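Local atomic coordinates of acetylglutamate kinase (Streptococcus mutans, PDB entry 3L86), a protein that probably catalyses the ATP-dependent phosphorylation of N-acetyl-L-glutamate, the second step in making N-acetylornithine from glutamate on the way to arginine. Residues V70-G75 / D194-A199; I38-I43 / T198-A203; K216-N221 / A244-K249. One frame throughout, in Å; residues are numbered along the deposited sequence.

Contact 1: V70-G75 / D194-A199; sequences VIVHGG and DYLATA. With NLG (N-acetyl-L-glutamate), chain C.
Val72 on strand 68-73 and Ala197 on helix 193-203 bring their CA atoms to 6.2 Å; no hydrogen bond crosses between the two segments, and apolar packing joins them. Val72 points at the helix and meets it with one branch. Its CG1 lies opposite the backbone N (chi1 171°), which carries that methyl to 4.0 Å from Leu196 CD2 and 4.1 Å from Ala197 N. Leu196 also turns toward the strand and lies at a slant to Val72, and it also touches Val157 and Ile160 of strand 155-160. The branched Val72 suits a buried strand; the small Ala197 lets the helix lie close, and its methyl also touches Lys42. On the helix, Asp194 O is gripped twice, by Thr198 N and, from the opposite face of its plane, by Thr198 OG1 at 3.2 Å.

At the strand's end polar groups take over. His73 ND1 donates to Gly74 O at 3.0 Å, the carbonyl oxygen lying in the ring plane and the bond nearly straight (173°). The next group of the same peptide, Gly75 N, donates to OE2 of N-acetylglutamate at 2.8 Å, so this peptide is held at both ends and its rotation is fixed. Having no CB, Gly74 allows OE2 to come within 3.4 Å of its CA. Gly75 is the N-cap of helix 76-85, whose first turn probably favours the carboxylate electrostatically. A parallel strand running into a glycine loop and a helix start that receives the substrate is the arrangement of the amino acid kinase fold.

Contact 2: I38-I43 / T198-A203; sequences IIVIKI and TAVAVA
No ring or other flat side chain takes part where Val40 meets Val200 and Ala201; the flat element is the sheet itself. Val40 rises from the face of strand 38-43 that helix 193-203 covers, Ile39, Ile41 and Ile43 line the other face, and strands 68-73 and 208-212 run parallel along the two edges. Val40 CG2 makes the closest approaches, with CG1 also near Val200 CG1. CG2 sits 3.9 Å from Ala201 CA and 4.3 Å from Ala201 CB, and 4.1 Å from Val200 CG1. In Val40 this methyl stands anti to the carbonyl carbon, because CG1 takes the place anti to N (chi1 175°); Val200 has the same torsion and offers its CG1 across the gap at a slant. Alanine suits the helix position facing the strand most closely, since its short side chain lets Val40 lie against the helix backbone, with the CA atoms of the pair 6.0 Å apart. Valine fills the flank at Val200, and the three residues that touch are apolar and buried. Beside helix 193-203, helix 246-258 touches Thr198 and Ala201 on one flank, and strand 155-160 meets Ala199 and Ala203 on the other.

Contact 3: K216-N221 / A244-K249; sequences KGVLEN and AGMIPK. With ADP (adenosine-5'-diphosphate), chain B.
The adenine end of the nucleotide pocket is formed where Val218 and Gly217 meet Met246. Met246 SD lies 4.2 Å from Val218 CG2, and its methyl CE is 4.1 Å from Gly217 O. With CG anti to the backbone N and the chain bent at chi2 and chi3 (66° and 72°), the thioether folds under one face of the purine: CB meets C4 of ADP, and CE lies 3.5 Å from C2. A flexible, polarisable methionine suits this place, since it can follow the flat ring. Leu219 approaches from the other side of the ring plane, near its rim, with CG 3.7 Å from N1. Its backbone reads the edge: Leu219 N donates to N1 at 3.1 Å, almost straight, and N6 donates back to Leu219 O at 3.1 Å in a more bent bond. Gly245, lacking a CB, lets the alpha phosphate come near its CA, while Lys249 NZ holds O1B of the beta phosphate at 2.9 Å and is predicted to stabilise the transition state. An acceptor at N1 beside a donor at N6 is the adenine pattern, so the paired backbone bonds are consistent with selection of adenine over guanine, while Met246 adds dispersion.

How the contacts relate
Contacts 1 and 2 follow one another along helix 193-203, sharing Thr198 and Ala199, with centres about 7 Å apart. Their strands are parallel neighbours, joined by Val72 O to Ile43 N at 2.8 Å, a probable hydrogen bond. Contact 3 lies farther off, its centre about 17 Å from that of contact 1 and about 19 Å from that of contact 2, yet the sites converge: Asp194 OD1 of contact 1 makes a salt bridge to Lys249 NZ of contact 3 at 3.1 Å. Lys42, on the strand of contact 2, also touches ADP. The glycine end of 70-75 binds the substrate's side-chain carboxylate and contact 3 holds the nucleotide, while contact 2 belongs to the hydrophobic framework behind them.

Contact 1: V70-G75 / D194-A199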
ATOM      1  N   VAL A  70     -10.635  -4.022  -0.627  1.00  7.79           N
ATOM      2  CA  VAL A  70      -9.605  -4.272   0.415  1.00  6.90           C
ATOM      3  C   VAL A  70      -8.713  -3.043   0.433  1.00  7.11           C
ATOM      4  O   VAL A  70      -8.331  -2.583  -0.641  1.00  8.27           O
ATOM      5  CB  VAL A  70      -8.741  -5.548   0.108  1.00  6.99           C
ATOM      6  CG1 VAL A  70      -7.604  -5.681   1.109  1.00  5.20           C
ATOM      7  CG2 VAL A  70      -9.638  -6.861   0.127  1.00  8.71           C
ATOM      8  N   ILE A  71      -8.421  -2.490   1.623  1.00  6.49           N
ATOM      9  CA  ILE A  71      -7.566  -1.317   1.796  1.00  5.54           C
ATOM     10  C   ILE A  71      -6.214  -1.686   2.484  1.00  5.59           C
ATOM     11  O   ILE A  71      -6.181  -2.385   3.535  1.00  6.45           O
ATOM     12  CB  ILE A  71      -8.282  -0.167   2.590  1.00  5.41           C
ATOM     13  CG1 ILE A  71      -9.373   0.515   1.740  1.00  5.08           C
ATOM     14  CG2 ILE A  71      -7.250   0.939   3.161  1.00  7.45           C
ATOM     15  CD1 ILE A  71     -10.308   1.451   2.572  1.00  3.47           C
ATOM     16  N   VAL A  72      -5.112  -1.275   1.843  1.00  5.41           N
ATOM     17  CA  VAL A  72      -3.727  -1.386   2.337  1.00  5.09           C
ATOM     18  C   VAL A  72      -3.266   0.083   2.497  1.00  6.12           C
ATOM     19  O   VAL A  72      -3.741   0.953   1.768  1.00  3.87           O
ATOM     20  CB  VAL A  72      -2.820  -2.141   1.320  1.00  5.89           C
ATOM     21  CG1 VAL A  72      -1.295  -2.075   1.699  1.00  5.22           C
ATOM     22  CG2 VAL A  72      -3.363  -3.642   1.106  1.00  6.79           C
ATOM     23  N   HIS A  73      -2.445   0.348   3.524  1.00  5.45           N
ATOM     24  CA  HIS A  73      -1.911   1.664   3.794  1.00  5.16           C
ATOM     25  C   HIS A  73      -0.454   1.604   4.333  1.00  7.12           C
ATOM     26  O   HIS A  73      -0.029   0.573   4.994  1.00  7.24           O
ATOM     27  CB  HIS A  73      -2.818   2.451   4.758  1.00  5.02           C
ATOM     28  CG  HIS A  73      -2.706   2.041   6.198  1.00  5.58           C
ATOM     29  ND1 HIS A  73      -1.693   2.507   7.034  1.00  7.44           N
ATOM     30  CD2 HIS A  73      -3.514   1.273   6.969  1.00  3.34           C
ATOM     31  CE1 HIS A  73      -1.869   2.002   8.247  1.00  3.21           C
ATOM     32  NE2 HIS A  73      -2.981   1.275   8.240  1.00  5.52           N
ATOM     33  N   GLY A  74       0.300   2.670   4.049  1.00  6.77           N
ATOM     34  CA  GLY A  74       1.644   2.890   4.653  1.00  7.57           C
ATOM     35  C   GLY A  74       1.644   4.047   5.657  1.00  8.88           C
ATOM     36  O   GLY A  74       0.645   4.261   6.407  1.00  8.73           O
ATOM     37  N   GLY A  75       2.741   4.806   5.693  1.00  9.45           N
ATOM     38  CA  GLY A  75       2.896   5.879   6.692  1.00  9.70           C
ATOM     39  C   GLY A  75       4.300   6.474   6.831  1.00 10.43           C
ATOM     40  O   GLY A  75       4.679   6.930   7.912  1.00 10.85           O
ATOM     41  N   ASP A 194       3.771  -0.394  -0.990  1.00  8.45           N
ATOM     42  CA  ASP A 194       3.580  -0.767  -2.409  1.00  9.20           C
ATOM     43  C   ASP A 194       3.809  -2.268  -2.676  1.00  8.48           C
ATOM     44  O   ASP A 194       3.087  -2.879  -3.462  1.00  8.85           O
ATOM     45  CB  ASP A 194       4.508   0.073  -3.336  1.00  8.29           C
ATOM     46  CG  ASP A 194       4.322   1.620  -3.116  1.00 12.86           C
ATOM     47  OD1 ASP A 194       3.179   2.110  -3.173  1.00 12.53           O
ATOM     48  OD2 ASP A 194       5.311   2.328  -2.824  1.00 14.88           O
ATOM     49  N   TYR A 195       4.824  -2.835  -2.042  1.00  8.39           N
ATOM     50  CA  TYR A 195       5.103  -4.264  -2.135  1.00  9.87           C
ATOM     51  C   TYR A 195       3.900  -5.061  -1.582  1.00  9.29           C
ATOM     52  O   TYR A 195       3.473  -6.097  -2.157  1.00  9.73           O
ATOM     53  CB  TYR A 195       6.359  -4.589  -1.271  1.00  9.56           C
ATOM     54  CG  TYR A 195       7.756  -4.171  -1.839  1.00 13.50           C
ATOM     55  CD1 TYR A 195       7.901  -3.203  -2.845  1.00 11.56           C
ATOM     56  CD2 TYR A 195       8.933  -4.790  -1.346  1.00 16.28           C
ATOM     57  CE1 TYR A 195       9.226  -2.845  -3.351  1.00 15.83           C
ATOM     58  CE2 TYR A 195      10.230  -4.452  -1.819  1.00 17.49           C
ATOM     59  CZ  TYR A 195      10.368  -3.482  -2.805  1.00 17.62           C
ATOM     60  OH  TYR A 195      11.653  -3.199  -3.252  1.00 20.67           O
ATOM     61  N   LEU A 196       3.410  -4.654  -0.414  1.00  7.48           N
ATOM     62  CA  LEU A 196       2.241  -5.352   0.173  1.00  6.42           C
ATOM     63  C   LEU A 196       0.974  -5.282  -0.737  1.00  6.59           C
ATOM     64  O   LEU A 196       0.255  -6.282  -0.886  1.00  6.04           O
ATOM     65  CB  LEU A 196       1.883  -4.831   1.573  1.00  5.19           C
ATOM     66  CG  LEU A 196       0.664  -5.588   2.215  1.00  4.99           C
ATOM     67  CD1 LEU A 196       0.887  -7.145   2.178  1.00  2.81           C
ATOM     68  CD2 LEU A 196       0.381  -5.176   3.654  1.00  4.26           C
ATOM     69  N   ALA A 197       0.680  -4.093  -1.273  1.00  6.22           N
ATOM     70  CA  ALA A 197      -0.390  -3.891  -2.240  1.00  5.47           C
ATOM     71  C   ALA A 197      -0.313  -4.828  -3.458  1.00  6.91           C
ATOM     72  O   ALA A 197      -1.358  -5.359  -3.856  1.00  4.74           O
ATOM     73  CB  ALA A 197      -0.358  -2.412  -2.727  1.00  7.33           C
ATOM     74  N   THR A 198       0.883  -4.977  -4.081  1.00  7.96           N
ATOM     75  CA  THR A 198       1.074  -5.961  -5.217  1.00  8.91           C
ATOM     76  C   THR A 198       0.691  -7.396  -4.798  1.00  7.83           C
ATOM     77  O   THR A 198      -0.014  -8.093  -5.498  1.00  8.51           O
ATOM     78  CB  THR A 198       2.580  -6.074  -5.766  1.00  9.37           C
ATOM     79  OG1 THR A 198       3.101  -4.781  -6.084  1.00 15.38           O
ATOM     80  CG2 THR A 198       2.616  -6.913  -7.032  1.00  7.45           C
ATOM     81  N   ALA A 199       1.188  -7.840  -3.661  1.00  7.19           N
ATOM     82  CA  ALA A 199       0.932  -9.201  -3.196  1.00  7.61           C
ATOM     83  C   ALA A 199      -0.560  -9.466  -2.941  1.00  7.13           C
ATOM     84  O   ALA A 199      -1.132 -10.516  -3.324  1.00  6.43           O
ATOM     85  CB  ALA A 199       1.762  -9.431  -1.908  1.00  8.00           C
TER
HETATM   86  CA  NLG C 247       8.190   1.290   4.601  1.00 10.85           C
HETATM   87  C   NLG C 247       9.390   0.603   4.271  1.00 11.88           C
HETATM   88  OXT NLG C 247      10.406   1.125   3.799  1.00 10.26           O
HETATM   89  O   NLG C 247       9.714  -0.526   4.228  1.00 16.79           O
HETATM   90  CB  NLG C 247       6.777   1.141   5.192  1.00  9.78           C
HETATM   91  CG  NLG C 247       5.730   2.329   5.143  1.00 11.37           C
HETATM   92  CD  NLG C 247       5.214   3.007   3.803  1.00 12.44           C
HETATM   93  OE1 NLG C 247       5.421   2.422   2.780  1.00 10.49           O
HETATM   94  OE2 NLG C 247       4.646   4.110   3.743  1.00 10.57           O
HETATM   95  C7  NLG C 247       8.745   3.328   5.623  1.00  7.75           C
HETATM   96  C8  NLG C 247       8.632   4.523   5.485  1.00  2.00           C
HETATM   97  O7  NLG C 247       9.268   2.735   6.535  1.00 11.42           O
HETATM   98  N2  NLG C 247       8.300   2.522   4.737  1.00 13.50           N

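Contact 2: I38-I43 / T198-A203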
ATOM      1  N   ILE A  38     -13.742  -6.815  -7.684  1.00 14.89           N
ATOM      2  CA  ILE A  38     -12.767  -6.688  -6.600  1.00 13.68           C
ATOM      3  C   ILE A  38     -11.812  -5.544  -6.984  1.00 12.26           C
ATOM      4  O   ILE A  38     -11.192  -5.600  -8.082  1.00 11.55           O
ATOM      5  CB  ILE A  38     -11.894  -7.965  -6.423  1.00 13.80           C
ATOM      6  CG1 ILE A  38     -12.747  -9.110  -5.874  1.00 16.61           C
ATOM      7  CG2 ILE A  38     -10.780  -7.716  -5.424  1.00 14.12           C
ATOM      8  CD1 ILE A  38     -11.944 -10.379  -5.458  1.00 19.25           C
ATOM      9  N   ILE A  39     -11.696  -4.542  -6.097  1.00  9.26           N
ATOM     10  CA  ILE A  39     -10.659  -3.493  -6.196  1.00 10.32           C
ATOM     11  C   ILE A  39      -9.821  -3.360  -4.890  1.00  9.22           C
ATOM     12  O   ILE A  39     -10.369  -3.298  -3.768  1.00  7.12           O
ATOM     13  CB  ILE A  39     -11.311  -2.131  -6.495  1.00 10.96           C
ATOM     14  CG1 ILE A  39     -12.111  -2.196  -7.815  1.00 12.04           C
ATOM     15  CG2 ILE A  39     -10.277  -0.972  -6.484  1.00  8.18           C
ATOM     16  CD1 ILE A  39     -12.997  -0.911  -7.988  1.00 13.72           C
ATOM     17  N   VAL A  40      -8.494  -3.384  -5.049  1.00  7.96           N
ATOM     18  CA  VAL A  40      -7.569  -3.082  -3.945  1.00  5.79           C
ATOM     19  C   VAL A  40      -7.172  -1.584  -4.002  1.00  6.15           C
ATOM     20  O   VAL A  40      -6.763  -1.090  -5.060  1.00  5.51           O
ATOM     21  CB  VAL A  40      -6.322  -4.019  -3.981  1.00  6.29           C
ATOM     22  CG1 VAL A  40      -5.249  -3.634  -2.889  1.00  4.07           C
ATOM     23  CG2 VAL A  40      -6.805  -5.531  -3.814  1.00  3.66           C
ATOM     24  N   ILE A  41      -7.373  -0.872  -2.889  1.00  5.80           N
ATOM     25  CA  ILE A  41      -6.954   0.546  -2.733  1.00  5.86           C
ATOM     26  C   ILE A  41      -5.804   0.664  -1.726  1.00  7.42           C
ATOM     27  O   ILE A  41      -5.986   0.396  -0.535  1.00  6.47           O
ATOM     28  CB  ILE A  41      -8.118   1.403  -2.267  1.00  6.06           C
ATOM     29  CG1 ILE A  41      -9.257   1.281  -3.308  1.00  7.51           C
ATOM     30  CG2 ILE A  41      -7.715   2.918  -2.066  1.00  5.19           C
ATOM     31  CD1 ILE A  41     -10.643   1.192  -2.727  1.00 12.32           C
ATOM     32  N   LYS A  42      -4.636   1.107  -2.198  1.00  6.64           N
ATOM     33  CA  LYS A  42      -3.496   1.375  -1.313  1.00  7.02           C
ATOM     34  C   LYS A  42      -3.422   2.894  -1.046  1.00  5.73           C
ATOM     35  O   LYS A  42      -3.479   3.719  -1.967  1.00  5.67           O
ATOM     36  CB  LYS A  42      -2.232   0.863  -2.013  1.00  7.57           C
ATOM     37  CG  LYS A  42      -0.930   0.772  -1.181  1.00 11.75           C
ATOM     38  CD  LYS A  42      -0.432   2.102  -0.624  1.00 17.63           C
ATOM     39  CE  LYS A  42       0.251   3.033  -1.616  1.00 21.32           C
ATOM     40  NZ  LYS A  42       1.361   3.726  -0.768  1.00 22.27           N
ATOM     41  N   ILE A  43      -3.330   3.280   0.211  1.00  5.81           N
ATOM     42  CA  ILE A  43      -3.395   4.712   0.600  1.00  6.48           C
ATOM     43  C   ILE A  43      -2.044   5.104   1.245  1.00  7.99           C
ATOM     44  O   ILE A  43      -1.639   4.481   2.275  1.00  5.59           O
ATOM     45  CB  ILE A  43      -4.652   5.001   1.567  1.00  6.31           C
ATOM     46  CG1 ILE A  43      -5.961   4.580   0.931  1.00  9.65           C
ATOM     47  CG2 ILE A  43      -4.807   6.530   1.918  1.00  7.71           C
ATOM     48  CD1 ILE A  43      -7.107   4.300   1.928  1.00 13.55           C
ATOM     49  N   THR A 198       0.883  -4.977  -4.081  1.00  7.96           N
ATOM     50  CA  THR A 198       1.074  -5.961  -5.217  1.00  8.91           C
ATOM     51  C   THR A 198       0.691  -7.396  -4.798  1.00  7.83           C
ATOM     52  O   THR A 198      -0.014  -8.093  -5.498  1.00  8.51           O
ATOM     53  CB  THR A 198       2.580  -6.074  -5.766  1.00  9.37           C
ATOM     54  OG1 THR A 198       3.101  -4.781  -6.084  1.00 15.38           O
ATOM     55  CG2 THR A 198       2.616  -6.913  -7.032  1.00  7.45           C
ATOM     56  N   ALA A 199       1.188  -7.840  -3.661  1.00  7.19           N
ATOM     57  CA  ALA A 199       0.932  -9.201  -3.196  1.00  7.61           C
ATOM     58  C   ALA A 199      -0.560  -9.466  -2.941  1.00  7.13           C
ATOM     59  O   ALA A 199      -1.132 -10.516  -3.324  1.00  6.43           O
ATOM     60  CB  ALA A 199       1.762  -9.431  -1.908  1.00  8.00           C
ATOM     61  N   VAL A 200      -1.211  -8.482  -2.319  1.00  6.76           N
ATOM     62  CA  VAL A 200      -2.620  -8.585  -2.038  1.00  5.08           C
ATOM     63  C   VAL A 200      -3.454  -8.597  -3.323  1.00  6.78           C
ATOM     64  O   VAL A 200      -4.342  -9.506  -3.493  1.00  6.96           O
ATOM     65  CB  VAL A 200      -3.074  -7.432  -1.125  1.00  5.30           C
ATOM     66  CG1 VAL A 200      -4.583  -7.456  -0.942  1.00  2.73           C
ATOM     67  CG2 VAL A 200      -2.277  -7.501   0.256  1.00  6.21           C
ATOM     68  N   ALA A 201      -3.194  -7.629  -4.224  1.00  5.32           N
ATOM     69  CA  ALA A 201      -3.937  -7.549  -5.531  1.00  7.37           C
ATOM     70  C   ALA A 201      -3.778  -8.851  -6.368  1.00  7.61           C
ATOM     71  O   ALA A 201      -4.745  -9.382  -6.987  1.00  7.16           O
ATOM     72  CB  ALA A 201      -3.426  -6.297  -6.348  1.00  5.63           C
ATOM     73  N   VAL A 202      -2.537  -9.348  -6.427  1.00  8.90           N
ATOM     74  CA  VAL A 202      -2.242 -10.578  -7.168  1.00 10.62           C
ATOM     75  C   VAL A 202      -2.909 -11.808  -6.510  1.00 11.33           C
ATOM     76  O   VAL A 202      -3.601 -12.578  -7.194  1.00  9.54           O
ATOM     77  CB  VAL A 202      -0.716 -10.780  -7.407  1.00 10.70           C
ATOM     78  CG1 VAL A 202      -0.473 -12.154  -8.125  1.00 12.48           C
ATOM     79  CG2 VAL A 202      -0.166  -9.596  -8.161  1.00 11.85           C
ATOM     80  N   ALA A 203      -2.751 -11.972  -5.184  1.00 11.11           N
ATOM     81  CA  ALA A 203      -3.433 -13.090  -4.474  1.00 10.83           C
ATOM     82  C   ALA A 203      -4.957 -13.148  -4.699  1.00 11.72           C
ATOM     83  O   ALA A 203      -5.529 -14.229  -4.775  1.00 10.58           O
ATOM     84  CB  ALA A 203      -3.150 -13.057  -2.919  1.00 10.20           C
TER

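Contact 3: K216-N221 / A244-K249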
ATOM      1  N   LYS A 216      -0.012  14.058  -8.582  1.00  8.99           N
ATOM      2  CA  LYS A 216      -1.092  13.783  -9.546  1.00  8.80           C
ATOM      3  C   LYS A 216      -0.890  12.672 -10.578  1.00  9.06           C
ATOM      4  O   LYS A 216      -1.862  12.242 -11.254  1.00  8.24           O
ATOM      5  CB  LYS A 216      -1.567  15.087 -10.208  1.00  9.83           C
ATOM      6  CG  LYS A 216      -2.189  15.991  -9.126  1.00  9.76           C
ATOM      7  CD  LYS A 216      -3.001  17.169  -9.682  1.00 13.32           C
ATOM      8  CE  LYS A 216      -3.653  17.988  -8.524  1.00 10.70           C
ATOM      9  NZ  LYS A 216      -4.953  17.435  -7.974  1.00  9.59           N
ATOM     10  N   GLY A 217       0.312  12.131 -10.657  1.00  8.56           N
ATOM     11  CA  GLY A 217       0.553  11.068 -11.616  1.00  8.67           C
ATOM     12  C   GLY A 217       2.054  10.838 -11.561  1.00 10.82           C
ATOM     13  O   GLY A 217       2.734  11.352 -10.659  1.00 10.24           O
ATOM     14  N   VAL A 218       2.571  10.028 -12.493  1.00 10.47           N
ATOM     15  CA  VAL A 218       4.014   9.941 -12.712  1.00 10.41           C
ATOM     16  C   VAL A 218       4.361  11.113 -13.641  1.00 11.78           C
ATOM     17  O   VAL A 218       3.778  11.245 -14.710  1.00 10.46           O
ATOM     18  CB  VAL A 218       4.354   8.640 -13.494  1.00 11.10           C
ATOM     19  CG1 VAL A 218       5.907   8.513 -13.681  1.00 11.48           C
ATOM     20  CG2 VAL A 218       3.789   7.387 -12.725  1.00 11.85           C
ATOM     21  N   LEU A 219       5.318  11.936 -13.234  1.00 12.75           N
ATOM     22  CA  LEU A 219       5.641  13.172 -13.936  1.00 14.07           C
ATOM     23  C   LEU A 219       6.898  12.957 -14.805  1.00 14.87           C
ATOM     24  O   LEU A 219       7.817  12.222 -14.406  1.00 15.18           O
ATOM     25  CB  LEU A 219       5.901  14.260 -12.896  1.00 14.31           C
ATOM     26  CG  LEU A 219       4.837  14.365 -11.783  1.00 12.76           C
ATOM     27  CD1 LEU A 219       5.208  15.480 -10.906  1.00 12.22           C
ATOM     28  CD2 LEU A 219       3.463  14.628 -12.372  1.00 14.92           C
ATOM     29  N   GLU A 220       6.882  13.511 -16.015  1.00 16.28           N
ATOM     30  CA  GLU A 220       8.023  13.451 -16.925  1.00 16.79           C
ATOM     31  C   GLU A 220       8.027  14.727 -17.745  1.00 17.46           C
ATOM     32  O   GLU A 220       7.000  15.077 -18.350  1.00 15.86           O
ATOM     33  CB  GLU A 220       7.944  12.249 -17.872  1.00 16.84           C
ATOM     34  CG  GLU A 220       9.254  12.010 -18.726  1.00 21.75           C
ATOM     35  CD  GLU A 220       9.210  10.712 -19.553  1.00 27.61           C
ATOM     36  OE1 GLU A 220       8.194  10.021 -19.470  1.00 27.85           O
ATOM     37  OE2 GLU A 220      10.187  10.375 -20.274  1.00 30.92           O
ATOM     38  N   ASN A 221       9.182  15.414 -17.750  1.00 18.42           N
ATOM     39  CA  ASN A 221       9.354  16.685 -18.507  1.00 18.68           C
ATOM     40  C   ASN A 221       8.274  17.687 -18.179  1.00 17.77           C
ATOM     41  O   ASN A 221       7.756  18.332 -19.083  1.00 17.67           O
ATOM     42  CB  ASN A 221       9.287  16.437 -20.022  1.00 20.04           C
ATOM     43  CG  ASN A 221      10.527  15.718 -20.561  1.00 22.38           C
ATOM     44  OD1 ASN A 221      10.420  14.862 -21.441  1.00 27.57           O
ATOM     45  ND2 ASN A 221      11.687  16.058 -20.031  1.00 25.21           N
ATOM     46  N   ALA A 244      13.440   8.101  -5.773  1.00 14.51           N
ATOM     47  CA  ALA A 244      12.886   8.010  -4.401  1.00 15.22           C
ATOM     48  C   ALA A 244      11.656   7.044  -4.246  1.00 14.53           C
ATOM     49  O   ALA A 244      11.618   5.962  -4.862  1.00 13.86           O
ATOM     50  CB  ALA A 244      12.560   9.475  -3.806  1.00 14.28           C
ATOM     51  N   GLY A 245      10.657   7.424  -3.432  1.00 14.44           N
ATOM     52  CA  GLY A 245       9.488   6.549  -3.224  1.00 11.99           C
ATOM     53  C   GLY A 245       8.699   6.171  -4.463  1.00 12.21           C
ATOM     54  O   GLY A 245       7.874   5.241  -4.398  1.00 11.77           O
ATOM     55  N   MET A 246       8.892   6.883  -5.583  1.00 10.61           N
ATOM     56  CA  MET A 246       8.128   6.552  -6.799  1.00 11.33           C
ATOM     57  C   MET A 246       8.750   5.352  -7.522  1.00 11.56           C
ATOM     58  O   MET A 246       8.113   4.786  -8.397  1.00 10.60           O
ATOM     59  CB  MET A 246       7.926   7.743  -7.759  1.00 10.46           C
ATOM     60  CG  MET A 246       7.093   7.457  -9.067  1.00  9.11           C
ATOM     61  SD  MET A 246       5.323   7.047  -8.795  1.00 11.64           S
ATOM     62  CE  MET A 246       4.727   8.695  -8.317  1.00  6.75           C
ATOM     63  N   ILE A 247       9.971   4.980  -7.105  1.00 11.54           N
ATOM     64  CA  ILE A 247      10.628   3.746  -7.523  1.00 13.03           C
ATOM     65  C   ILE A 247       9.887   2.457  -7.054  1.00 12.13           C
ATOM     66  O   ILE A 247       9.407   1.704  -7.872  1.00 13.58           O
ATOM     67  CB  ILE A 247      12.124   3.692  -7.074  1.00 11.93           C
ATOM     68  CG1 ILE A 247      12.887   4.881  -7.693  1.00 15.71           C
ATOM     69  CG2 ILE A 247      12.762   2.371  -7.510  1.00 16.49           C
ATOM     70  CD1 ILE A 247      14.343   4.555  -7.985  1.00 20.63           C
ATOM     71  N   PRO A 248       9.805   2.210  -5.759  1.00 12.71           N
ATOM     72  CA  PRO A 248       8.955   1.040  -5.375  1.00 13.31           C
ATOM     73  C   PRO A 248       7.502   1.149  -5.872  1.00 13.16           C
ATOM     74  O   PRO A 248       6.911   0.127  -6.259  1.00 13.17           O
ATOM     75  CB  PRO A 248       9.068   1.004  -3.835  1.00 13.65           C
ATOM     76  CG  PRO A 248       9.569   2.437  -3.468  1.00 14.43           C
ATOM     77  CD  PRO A 248      10.342   2.951  -4.602  1.00 12.89           C
ATOM     78  N   LYS A 249       6.913   2.362  -5.922  1.00 12.40           N
ATOM     79  CA  LYS A 249       5.515   2.516  -6.480  1.00 11.24           C
ATOM     80  C   LYS A 249       5.334   2.021  -7.926  1.00 11.71           C
ATOM     81  O   LYS A 249       4.409   1.249  -8.226  1.00 11.17           O
ATOM     82  CB  LYS A 249       4.993   3.985  -6.315  1.00  9.64           C
ATOM     83  CG  LYS A 249       3.460   4.165  -6.220  1.00  8.80           C
ATOM     84  CD  LYS A 249       3.053   5.663  -5.868  1.00  4.41           C
ATOM     85  CE  LYS A 249       3.834   6.082  -4.612  1.00  4.24           C
ATOM     86  NZ  LYS A 249       3.281   5.244  -3.403  1.00  5.01           N
TER
HETATM   87  PB  ADP B 246       3.630   7.553  -0.596  1.00 11.56           P
HETATM   88  O1B ADP B 246       4.129   6.155  -0.827  1.00  8.22           O
HETATM   89  O2B ADP B 246       2.286   7.882  -1.260  1.00 14.11           O
HETATM   90  O3B ADP B 246       3.596   7.879   0.856  1.00 14.03           O
HETATM   91  PA  ADP B 246       6.310   8.461  -1.536  1.00 11.66           P
HETATM   92  O1A ADP B 246       7.031   9.742  -1.138  1.00  9.59           O
HETATM   93  O2A ADP B 246       6.867   7.172  -1.000  1.00 10.70           O
HETATM   94  O3A ADP B 246       4.689   8.600  -1.244  1.00 10.47           O
HETATM   95  O5' ADP B 246       6.345   8.476  -3.151  1.00 10.98           O
HETATM   96  C5' ADP B 246       5.760   9.602  -3.853  1.00 11.94           C
HETATM   97  C4' ADP B 246       6.887  10.620  -4.197  1.00 11.70           C
HETATM   98  O4' ADP B 246       7.819  10.152  -5.194  1.00 13.54           O
HETATM   99  C3' ADP B 246       6.381  11.955  -4.763  1.00 10.85           C
HETATM  100  O3' ADP B 246       5.942  12.759  -3.673  1.00  8.39           O
HETATM  101  C2' ADP B 246       7.633  12.563  -5.383  1.00 12.56           C
HETATM  102  O2' ADP B 246       8.272  13.313  -4.357  1.00 11.32           O
HETATM  103  C1' ADP B 246       8.539  11.359  -5.628  1.00 13.46           C
HETATM  104  N9  ADP B 246       8.859  11.215  -7.073  1.00 13.19           N
HETATM  105  C8  ADP B 246      10.106  10.916  -7.536  1.00 13.71           C
HETATM  106  N7  ADP B 246      10.077  10.811  -8.891  1.00 13.61           N
HETATM  107  C5  ADP B 246       8.808  11.079  -9.288  1.00 11.60           C
HETATM  108  C6  ADP B 246       8.101  11.185 -10.560  1.00 11.39           C
HETATM  109  N6  ADP B 246       8.733  10.904 -11.731  1.00 13.65           N
HETATM  110  N1  ADP B 246       6.768  11.466 -10.552  1.00  9.89           N
HETATM  111  C2  ADP B 246       6.112  11.704  -9.427  1.00  9.49           C
HETATM  112  N3  ADP B 246       6.691  11.635  -8.229  1.00 12.50           N
HETATM  113  C4  ADP B 246       8.020  11.349  -8.092  1.00 10.73           C